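Side-chain contacts in putative OmpA family lipoprotein (Burkholderia cenocepacia, PDB 5LKW), which binds 2,6-diaminopimelic acid, a constituent of peptidoglycan, in its OmpA-like domain and, as Pal of the Tol-Pal system, probably helps to maintain the outer membrane: residues S109-Q112 with N113-A116; L66-G69 with Q70-E74; D29-Q32 with P33-Q36; V76-A79 with M80-G84. All blocks are in the same frame, centred on the assembly; numbering follows the deposited sequence.

Contact 1: residues S109-Q112 with N113-A116. With API (2,6-diaminopimelic acid), chain C.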
loop_
_atom_site.group_PDB
_atom_site.type_symbol
_atom_site.label_atom_id
_atom_site.label_comp_id
_atom_site.label_asym_id
_atom_site.label_seq_id
_atom_site.Cartn_x
_atom_site.Cartn_y
_atom_site.Cartn_z
ATOM N N SER A 109 3.921 16.443 -5.985
ATOM C CA SER A 109 2.698 16.037 -5.245
ATOM C C SER A 109 2.065 14.808 -5.852
ATOM O O SER A 109 1.699 13.917 -5.136
ATOM C CB SER A 109 1.677 17.182 -5.106
ATOM O OG SER A 109 2.448 18.335 -4.766
ATOM N N TRP A 110 1.974 14.757 -7.174
ATOM C CA TRP A 110 1.362 13.600 -7.796
ATOM C C TRP A 110 2.072 12.295 -7.411
ATOM O O TRP A 110 1.406 11.274 -7.186
ATOM C CB TRP A 110 1.365 13.735 -9.303
ATOM C CG TRP A 110 0.485 14.923 -9.781
ATOM C CD1 TRP A 110 -0.567 15.478 -9.124
ATOM C CD2 TRP A 110 0.644 15.693 -10.994
ATOM N NE1 TRP A 110 -1.114 16.503 -9.859
ATOM C CE2 TRP A 110 -0.388 16.676 -11.003
ATOM C CE3 TRP A 110 1.535 15.630 -12.080
ATOM C CZ2 TRP A 110 -0.525 17.641 -12.039
ATOM C CZ3 TRP A 110 1.389 16.581 -13.126
ATOM C CH2 TRP A 110 0.345 17.548 -13.104
ATOM N N ALA A 111 3.412 12.332 -7.407
ATOM C CA ALA A 111 4.209 11.126 -7.152
ATOM C C ALA A 111 3.988 10.619 -5.738
ATOM O O ALA A 111 3.981 9.392 -5.488
ATOM C CB ALA A 111 5.720 11.369 -7.448
ATOM N N GLN A 112 3.804 11.561 -4.814
ATOM C CA GLN A 112 3.552 11.261 -3.415
ATOM C C GLN A 112 2.188 10.592 -3.205
ATOM O O GLN A 112 1.978 9.987 -2.167
ATOM C CB GLN A 112 3.594 12.568 -2.640
ATOM C CG GLN A 112 5.071 13.196 -2.614
ATOM C CD GLN A 112 5.152 14.540 -1.893
ATOM O OE1 GLN A 112 4.816 14.632 -0.689
ATOM N NE2 GLN A 112 5.563 15.614 -2.635
ATOM N N ASN A 113 1.252 10.794 -4.154
ATOM C CA ASN A 113 -0.096 10.313 -4.027
ATOM C C ASN A 113 -0.361 9.022 -4.748
ATOM O O ASN A 113 -1.454 8.484 -4.547
ATOM C CB ASN A 113 -1.181 11.367 -4.418
ATOM C CG ASN A 113 -1.094 12.659 -3.561
ATOM O OD1 ASN A 113 -0.652 12.645 -2.401
ATOM N ND2 ASN A 113 -1.467 13.782 -4.165
ATOM N N ARG A 114 0.580 8.554 -5.608
ATOM C CA ARG A 114 0.467 7.268 -6.353
ATOM C C ARG A 114 1.073 6.233 -5.439
ATOM O O ARG A 114 2.258 5.975 -5.516
ATOM C CB ARG A 114 1.282 7.319 -7.630
ATOM C CG ARG A 114 0.731 8.310 -8.700
ATOM C CD ARG A 114 1.424 8.039 -10.058
ATOM N NE ARG A 114 2.875 8.287 -10.074
ATOM C CZ ARG A 114 3.449 9.486 -10.209
ATOM N NH1 ARG A 114 2.672 10.576 -10.347
ATOM N NH2 ARG A 114 4.820 9.591 -10.264
ATOM N N ARG A 115 0.275 5.769 -4.492
ATOM C CA ARG A 115 0.786 5.212 -3.252
ATOM C C ARG A 115 -0.188 4.214 -2.682
ATOM O O ARG A 115 -1.423 4.390 -2.798
ATOM C CB ARG A 115 0.984 6.331 -2.200
ATOM C CG ARG A 115 1.914 5.986 -1.001
ATOM C CD ARG A 115 2.018 7.205 0.043
ATOM N NE ARG A 115 0.707 7.323 0.665
ATOM C CZ ARG A 115 -0.256 8.177 0.341
ATOM N NH1 ARG A 115 -0.075 9.153 -0.570
ATOM N NH2 ARG A 115 -1.444 8.034 0.938
ATOM N N ALA A 116 0.363 3.187 -2.024
ATOM C CA ALA A 116 -0.463 2.237 -1.251
ATOM C C ALA A 116 0.080 2.155 0.132
ATOM O O ALA A 116 1.302 1.971 0.280
ATOM C CB ALA A 116 -0.452 0.787 -1.920
HETATM C C API C . -2.007 7.675 -11.393
HETATM C CA API C . -2.886 8.320 -12.437
HETATM C C3 API C . -2.210 9.127 -13.545
HETATM C C4 API C . -3.303 9.671 -14.488
HETATM C C5 API C . -3.066 9.400 -15.985
HETATM C C6 API C . -4.248 9.788 -16.894
HETATM O O API C . -2.352 7.874 -10.236
HETATM O OXT API C . -0.999 6.966 -11.616
HETATM N N API C . -3.751 9.242 -11.702
#
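Arg114 belongs to the diaminopimelate pocket of the OmpA-like domain and lies against Trp110 and Ala111, at the junction between helix 107-113 and strand 115-120. A bend at its third torsion (chi3 -64°) turns the guanidinium back onto the helix. There one face is covered by Ala111 CA, 3.3 Å above the plane and offset toward the rim, while Ala111 CB comes to 3.4 Å from Arg114 NH2. Alanine suits this place because its short side chain lets the flat group lie close to the backbone. On the neighbouring residue, Trp110 CB is 3.6 Å from Arg114 NH1. The ligand is met lower down the arginine chain, Arg114 CD lying 3.1 Å from API OXT. The polar ends of the guanidinium are turned to protein: NH1 forms a salt bridge with Asp57, whose backbone N binds the ligand, and NE bonds to the carbonyl of Phe20.

At the end of the helix the carbonyl of Trp110 is shared. Asn113 N donates to Trp110 O at 3.1 Å, approaching from above the carbonyl plane, and Arg114 N adds a weak bond to the same oxygen; Asn113 N also bonds weakly to Ser109 O at 3.3 Å. Asn113 suits the turn because its amide can both give and accept, ND2 bonding to Ala102 O while OD1 takes a weak bond from Gln101 N. Beyond it, Arg115 NH1 reaches back to a lone pair of Gln112 O, 2.7 Å away with an N-H...O angle of 155°, and the acceptor lies almost exactly in the guanidinium plane. Arg115 NE also forms a salt bridge with Asp117.

Contact 2: residues L66-G69 with Q70-E74. With API (2,6-diaminopimelic acid), chain C.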
loop_
_atom_site.group_PDB
_atom_site.type_symbol
_atom_site.label_atom_id
_atom_site.label_comp_id
_atom_site.label_asym_id
_atom_site.label_seq_id
_atom_site.Cartn_x
_atom_site.Cartn_y
_atom_site.Cartn_z
ATOM N N LEU A 66 -10.299 5.377 -8.955
ATOM C CA LEU A 66 -10.821 4.374 -8.053
ATOM C C LEU A 66 -10.371 2.975 -8.494
ATOM O O LEU A 66 -9.920 2.204 -7.664
ATOM C CB LEU A 66 -12.368 4.464 -7.984
ATOM C CG LEU A 66 -12.927 3.866 -6.713
ATOM C CD1 LEU A 66 -12.794 4.862 -5.473
ATOM C CD2 LEU A 66 -14.394 3.391 -6.958
ATOM N N ALA A 67 -10.524 2.650 -9.784
ATOM C CA ALA A 67 -10.100 1.344 -10.321
ATOM C C ALA A 67 -8.580 1.155 -10.177
ATOM O O ALA A 67 -8.127 0.120 -9.710
ATOM C CB ALA A 67 -10.523 1.187 -11.784
ATOM N N LEU A 68 -7.811 2.194 -10.549
ATOM C CA LEU A 68 -6.363 2.190 -10.388
ATOM C C LEU A 68 -5.950 1.996 -8.900
ATOM O O LEU A 68 -5.121 1.114 -8.554
ATOM C CB LEU A 68 -5.775 3.491 -10.990
ATOM C CG LEU A 68 -4.254 3.661 -10.816
ATOM C CD1 LEU A 68 -3.509 2.423 -11.356
ATOM C CD2 LEU A 68 -3.793 4.928 -11.550
ATOM N N GLY A 69 -6.505 2.798 -8.013
ATOM C CA GLY A 69 -6.213 2.600 -6.580
ATOM C C GLY A 69 -6.463 1.156 -6.133
ATOM O O GLY A 69 -5.677 0.610 -5.398
ATOM N N GLN A 70 -7.577 0.547 -6.569
ATOM C CA GLN A 70 -7.893 -0.846 -6.211
ATOM C C GLN A 70 -6.798 -1.791 -6.655
ATOM O O GLN A 70 -6.319 -2.642 -5.876
ATOM C CB GLN A 70 -9.315 -1.280 -6.711
ATOM C CG GLN A 70 -9.773 -2.625 -6.157
ATOM C CD GLN A 70 -9.843 -2.706 -4.619
ATOM O OE1 GLN A 70 -10.277 -1.783 -3.953
ATOM N NE2 GLN A 70 -9.481 -3.867 -4.067
ATOM N N LYS A 71 -6.351 -1.621 -7.883
ATOM C CA LYS A 71 -5.340 -2.495 -8.453
ATOM C C LYS A 71 -3.999 -2.368 -7.715
ATOM O O LYS A 71 -3.306 -3.366 -7.446
ATOM C CB LYS A 71 -5.214 -2.213 -9.950
ATOM C CG LYS A 71 -6.213 -3.042 -10.835
ATOM C CD LYS A 71 -6.116 -2.612 -12.293
ATOM C CE LYS A 71 -6.563 -3.746 -13.290
ATOM N NZ LYS A 71 -7.830 -4.357 -12.761
ATOM N N ARG A 72 -3.647 -1.142 -7.344
ATOM C CA ARG A 72 -2.495 -0.884 -6.420
ATOM C C ARG A 72 -2.641 -1.625 -5.059
ATOM O O ARG A 72 -1.711 -2.271 -4.573
ATOM C CB ARG A 72 -2.351 0.633 -6.219
ATOM C CG ARG A 72 -1.935 1.360 -7.510
ATOM C CD ARG A 72 -1.667 2.854 -7.364
ATOM N NE ARG A 72 -0.965 3.351 -8.560
ATOM C CZ ARG A 72 -1.051 4.591 -9.058
ATOM N NH1 ARG A 72 -1.783 5.556 -8.481
ATOM N NH2 ARG A 72 -0.377 4.885 -10.142
ATOM N N ALA A 73 -3.809 -1.576 -4.445
ATOM C CA ALA A 73 -3.920 -2.230 -3.130
ATOM C C ALA A 73 -3.781 -3.776 -3.293
ATOM O O ALA A 73 -3.176 -4.475 -2.424
ATOM C CB ALA A 73 -5.214 -1.805 -2.412
ATOM N N GLU A 74 -4.251 -4.268 -4.433
ATOM C CA GLU A 74 -4.336 -5.699 -4.756
ATOM C C GLU A 74 -2.975 -6.234 -5.122
ATOM O O GLU A 74 -2.586 -7.316 -4.641
ATOM C CB GLU A 74 -5.373 -5.983 -5.854
ATOM C CG GLU A 74 -6.823 -5.845 -5.333
ATOM C CD GLU A 74 -7.920 -6.080 -6.391
ATOM O OE1 GLU A 74 -7.630 -6.052 -7.625
ATOM O OE2 GLU A 74 -9.087 -6.246 -5.951
HETATM C C API C . -2.007 7.675 -11.393
HETATM C CA API C . -2.886 8.320 -12.437
HETATM C C3 API C . -2.210 9.127 -13.545
HETATM C C4 API C . -3.303 9.671 -14.488
HETATM C C5 API C . -3.066 9.400 -15.985
HETATM C C6 API C . -4.248 9.788 -16.894
HETATM O O API C . -2.352 7.874 -10.236
HETATM O OXT API C . -0.999 6.966 -11.616
HETATM N N API C . -3.751 9.242 -11.702
#
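Leu68 and Arg72 sit one turn apart on helix 62-82 and meet one carboxylate of the bound diaminopimelate, Arg72 by hydrogen bonds and Leu68 by packing. The ionic part belongs to Arg72. Its NH1 donates to API O at 3.0 Å and its NH2 to API OXT at 2.6 Å, a two-pronged grip in which OXT lies near the guanidinium plane. The chain is extended from CG to NE, which carries the charged group from the helix to the ligand. Two further bonds, from NE to Ser24 O and from NH1 to Asn55 O, fix the rotation of the guanidinium.

The apolar part belongs to Leu68. With its CG anti to the backbone N (chi1 177°), the side chain crosses Arg72, and CD2 lies over one guanidinium face, 3.5 Å above the plane and offset toward the rim. The same methyl is 3.3 Å from API C, so it covers the ion pair from one side with hydrocarbon.

Backbone bonds hold this spacing: Arg72 N to Leu68 O is 3.0 Å and nearly straight at 174°, and Ala73 N pairs with Gly69 O. On another side of the helix Gln70 NE2 gives a hydrogen to Glu74 OE2 at 3.1 Å, meeting it from above the carboxylate plane, and also bonds to Ala92 O of strand 90-96.

Because Arg72 is buried, its charge probably strengthens the hold on the carboxylate, while its two backbone carbonyl partners keep it oriented for binding.

Contact 3: residues D29-Q32 with P33-Q36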
loop_
_atom_site.group_PDB
_atom_site.type_symbol
_atom_site.label_atom_id
_atom_site.label_comp_id
_atom_site.label_asym_id
_atom_site.label_seq_id
_atom_site.Cartn_x
_atom_site.Cartn_y
_atom_site.Cartn_z
ATOM N N ASP A 29 10.548 -4.241 -7.953
ATOM C CA ASP A 29 11.435 -5.212 -7.331
ATOM C C ASP A 29 12.037 -4.710 -6.028
ATOM O O ASP A 29 12.182 -5.501 -5.080
ATOM C CB ASP A 29 12.587 -5.583 -8.297
ATOM C CG ASP A 29 12.213 -6.686 -9.285
ATOM O OD1 ASP A 29 11.170 -7.359 -9.097
ATOM O OD2 ASP A 29 12.982 -6.879 -10.260
ATOM N N GLU A 30 12.346 -3.404 -5.978
ATOM C CA GLU A 30 12.956 -2.767 -4.792
ATOM C C GLU A 30 12.087 -2.998 -3.561
ATOM O O GLU A 30 12.572 -2.945 -2.472
ATOM C CB GLU A 30 13.159 -1.247 -4.970
ATOM C CG GLU A 30 11.828 -0.505 -5.188
ATOM C CD GLU A 30 12.037 0.925 -5.648
ATOM O OE1 GLU A 30 12.461 1.139 -6.799
ATOM O OE2 GLU A 30 11.767 1.832 -4.854
ATOM N N TYR A 31 10.804 -3.245 -3.734
ATOM C CA TYR A 31 9.961 -3.469 -2.570
ATOM C C TYR A 31 9.925 -4.925 -2.041
ATOM O O TYR A 31 9.179 -5.206 -1.134
ATOM C CB TYR A 31 8.525 -2.997 -2.815
ATOM C CG TYR A 31 8.409 -1.535 -3.037
ATOM C CD1 TYR A 31 8.466 -0.650 -1.963
ATOM C CD2 TYR A 31 8.240 -1.018 -4.323
ATOM C CE1 TYR A 31 8.332 0.728 -2.147
ATOM C CE2 TYR A 31 8.097 0.408 -4.524
ATOM C CZ TYR A 31 8.155 1.257 -3.415
ATOM O OH TYR A 31 8.022 2.649 -3.511
ATOM N N GLN A 32 10.655 -5.845 -2.651
ATOM C CA GLN A 32 10.618 -7.247 -2.140
ATOM C C GLN A 32 10.983 -7.357 -0.642
ATOM O O GLN A 32 10.261 -7.998 0.133
ATOM C CB GLN A 32 11.542 -8.163 -2.946
ATOM C CG GLN A 32 11.231 -8.381 -4.430
ATOM C CD GLN A 32 12.522 -8.856 -5.224
ATOM O OE1 GLN A 32 13.661 -8.561 -4.814
ATOM N NE2 GLN A 32 12.324 -9.610 -6.330
ATOM N N PRO A 33 12.109 -6.751 -0.211
ATOM C CA PRO A 33 12.432 -6.914 1.222
ATOM C C PRO A 33 11.416 -6.296 2.197
ATOM O O PRO A 33 11.135 -6.879 3.262
ATOM C CB PRO A 33 13.821 -6.255 1.357
ATOM C CG PRO A 33 14.376 -6.231 -0.033
ATOM C CD PRO A 33 13.190 -6.068 -0.947
ATOM N N LEU A 34 10.838 -5.150 1.825
ATOM C CA LEU A 34 9.748 -4.569 2.611
ATOM C C LEU A 34 8.502 -5.484 2.696
ATOM O O LEU A 34 7.929 -5.668 3.786
ATOM C CB LEU A 34 9.409 -3.166 2.088
ATOM C CG LEU A 34 8.333 -2.341 2.805
ATOM C CD1 LEU A 34 8.752 -2.091 4.278
ATOM C CD2 LEU A 34 8.114 -1.023 2.024
ATOM N N MET A 35 8.114 -6.084 1.571
ATOM C CA MET A 35 6.997 -7.041 1.540
ATOM C C MET A 35 7.310 -8.257 2.468
ATOM O O MET A 35 6.425 -8.784 3.167
ATOM C CB MET A 35 6.741 -7.559 0.103
ATOM C CG MET A 35 6.155 -6.555 -0.988
ATOM S SD MET A 35 4.598 -5.811 -0.503
ATOM C CE MET A 35 5.180 -4.501 0.610
ATOM N N GLN A 36 8.574 -8.683 2.444
ATOM C CA GLN A 36 9.060 -9.814 3.230
ATOM C C GLN A 36 9.022 -9.503 4.710
ATOM O O GLN A 36 8.572 -10.328 5.524
ATOM C CB GLN A 36 10.466 -10.196 2.754
ATOM C CG GLN A 36 10.402 -10.536 1.269
ATOM C CD GLN A 36 11.602 -11.245 0.701
ATOM O OE1 GLN A 36 12.563 -10.590 0.251
ATOM N NE2 GLN A 36 11.532 -12.592 0.635
HETATM O O HOH W 1 12.170 -2.872 0.124
#
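The carbonyl oxygen of Glu30 and the backbone N of Leu34 are joined through one water, which donates to Glu30 O at 2.6 Å and accepts from Leu34 N at 3.1 Å. This is the first turn of helix 32-44 of the OmpA-like domain and the residues leading into it, and the water stands in for a direct bond between residues four apart. The next such bond is direct: Met35 N donates to Tyr31 O at 3.0 Å, nearly straight at 166°. Pro33 precedes both donors and is well suited to the first turn of a helix, where its nitrogen has no hydrogen to offer and its ring limits the backbone. Its CD packs 3.5 Å from Glu30 O. Before the proline, Gln32 N bonds to Asp29 O at 2.9 Å, which already curls the chain.

The side chains of Tyr31 and Leu34 run side by side and point the same way. Leu34 CD2 meets the ring at its edge, near its plane, 4.0 Å from Tyr31 CD1; the leucine CG lies anti to the backbone N (chi1 -177°), which sets the branch beside the ring. Glu30 CG lies 3.7 Å above one face of the Tyr31 ring, toward its rim. Tyrosine suits the place because its ring packs on Ile18 while its hydroxyl bonds to Tyr19 N, tying the start of the helix to strand 17-19.

Met35 points inward, its flexible chain folding between helix 62-82 and Ile18. At its base, Met35 CG rests 3.3 Å from the carbonyl oxygen of Tyr31.

Contact 4: residues V76-A79 with M80-G84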
loop_
_atom_site.group_PDB
_atom_site.type_symbol
_atom_site.label_atom_id
_atom_site.label_comp_id
_atom_site.label_asym_id
_atom_site.label_seq_id
_atom_site.Cartn_x
_atom_site.Cartn_y
_atom_site.Cartn_z
ATOM N N VAL A 76 -0.208 -5.081 -3.827
ATOM C CA VAL A 76 0.504 -5.210 -2.548
ATOM C C VAL A 76 0.022 -6.473 -1.761
ATOM O O VAL A 76 0.832 -7.246 -1.246
ATOM C CB VAL A 76 0.322 -3.937 -1.685
ATOM C CG1 VAL A 76 0.907 -4.133 -0.282
ATOM C CG2 VAL A 76 0.911 -2.648 -2.402
ATOM N N ARG A 77 -1.275 -6.627 -1.652
ATOM C CA ARG A 77 -1.914 -7.827 -1.032
ATOM C C ARG A 77 -1.386 -9.094 -1.694
ATOM O O ARG A 77 -0.892 -9.994 -1.023
ATOM C CB ARG A 77 -3.458 -7.737 -1.109
ATOM C CG ARG A 77 -4.213 -8.951 -0.430
ATOM C CD ARG A 77 -5.659 -9.069 -0.876
ATOM N NE ARG A 77 -5.647 -9.404 -2.299
ATOM C CZ ARG A 77 -6.639 -9.215 -3.164
ATOM N NH1 ARG A 77 -7.805 -8.691 -2.786
ATOM N NH2 ARG A 77 -6.440 -9.552 -4.437
ATOM N N ARG A 78 -1.405 -9.114 -3.025
ATOM C CA ARG A 78 -0.913 -10.240 -3.797
ATOM C C ARG A 78 0.550 -10.570 -3.499
ATOM O O ARG A 78 0.919 -11.748 -3.298
ATOM C CB ARG A 78 -1.116 -9.950 -5.290
ATOM C CG ARG A 78 -0.201 -10.733 -6.211
ATOM C CD ARG A 78 -0.733 -10.748 -7.648
ATOM N NE ARG A 78 -0.348 -9.533 -8.350
ATOM C CZ ARG A 78 -1.166 -8.518 -8.647
ATOM N NH1 ARG A 78 -2.457 -8.543 -8.316
ATOM N NH2 ARG A 78 -0.671 -7.461 -9.285
ATOM N N ALA A 79 1.404 -9.545 -3.476
ATOM C CA ALA A 79 2.816 -9.733 -3.105
ATOM C C ALA A 79 2.965 -10.294 -1.715
ATOM O O ALA A 79 3.898 -11.046 -1.454
ATOM C CB ALA A 79 3.599 -8.403 -3.192
ATOM N N MET A 80 2.092 -9.898 -0.787
ATOM C CA MET A 80 2.170 -10.515 0.547
ATOM C C MET A 80 1.498 -11.894 0.592
ATOM O O MET A 80 2.012 -12.787 1.227
ATOM C CB MET A 80 1.695 -9.568 1.671
ATOM C CG MET A 80 2.619 -8.334 1.833
ATOM S SD MET A 80 2.439 -7.475 3.416
ATOM C CE MET A 80 0.771 -6.859 3.351
ATOM N N ALA A 81 0.396 -12.063 -0.127
ATOM C CA ALA A 81 -0.251 -13.380 -0.346
ATOM C C ALA A 81 0.735 -14.433 -0.772
ATOM O O ALA A 81 0.835 -15.499 -0.157
ATOM C CB ALA A 81 -1.355 -13.281 -1.397
ATOM N N LEU A 82 1.481 -14.098 -1.816
ATOM C CA LEU A 82 2.550 -14.928 -2.345
ATOM C C LEU A 82 3.604 -15.292 -1.330
ATOM O O LEU A 82 4.191 -16.376 -1.423
ATOM C CB LEU A 82 3.222 -14.238 -3.537
ATOM C CG LEU A 82 2.447 -14.636 -4.774
ATOM C CD1 LEU A 82 2.883 -13.801 -5.980
ATOM C CD2 LEU A 82 2.647 -16.158 -5.015
ATOM N N LEU A 83 3.838 -14.404 -0.359
ATOM C CA LEU A 83 4.780 -14.724 0.719
ATOM C C LEU A 83 4.134 -15.513 1.855
ATOM O O LEU A 83 4.743 -15.722 2.884
ATOM C CB LEU A 83 5.513 -13.488 1.235
ATOM C CG LEU A 83 6.333 -12.755 0.170
ATOM C CD1 LEU A 83 6.652 -11.351 0.598
ATOM C CD2 LEU A 83 7.644 -13.503 -0.217
ATOM N N GLY A 84 2.900 -15.942 1.656
ATOM C CA GLY A 84 2.203 -16.805 2.646
ATOM C C GLY A 84 1.367 -16.161 3.732
ATOM O O GLY A 84 0.978 -16.849 4.700
#
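Leu83 folds back over the last turns of helix 62-82, its CG and CD1 both 3.4 Å from Ala79 O, where the helix ends in a Schellman motif. Leu82 does much the same one residue earlier, with CB 3.4 Å from Arg78 O. Ala81 CB lies 3.3 Å from Arg77 O, the ordinary approach of a CB to the preceding turn.

Behind these touches stand the helical bonds. Ala81 N to Arg77 O is short, at 2.6 Å and 170°, and Leu82 N donates to Arg78 O at 2.8 Å. The Schellman motif then closes the end: Gly84 N bonds to Ala81 O at 2.8 Å and Val85 N to Met80 O. Gly84 has a positive phi of 91°, at which a side chain would be jammed against the carbonyl O of Leu83, so glycine fits here.

Farther out, the helix packs on the sheet with helix 32-44 alongside. Val76 packs on Ile52 of strand 50-55, and Met80 lies among Ile52, Met90 and Leu42, its flexible, unbranched thioether chain suited to contact with several surfaces at once. Met80 N donates to Val76 O, and Met80 CG lies 3.7 Å from that same oxygen.

Overall arrangement
Contacts 1 and 2 form the ligand end of the domain: their centres lie 13 Å apart, both touch the diaminopimelate, and they meet where Arg114 CA is 3.5 Å from Arg72 NH1. Contact 4 lies farther along helix 62-82, its centre 15 Å from that of contact 2, and it pairs with contact 3, 11 Å away between centres. There Met35 CG packs 3.8 Å from Ala79 CB and Met35 SD 4.0 Å from Met80 CG, joining helices 32-44 and 62-82. Ala116 of contact 1 links the two ends, its CB lying 3.7 Å from Val76 CG2. The side chains of Tyr31 and Val76 are each about 13 Å from the ligand.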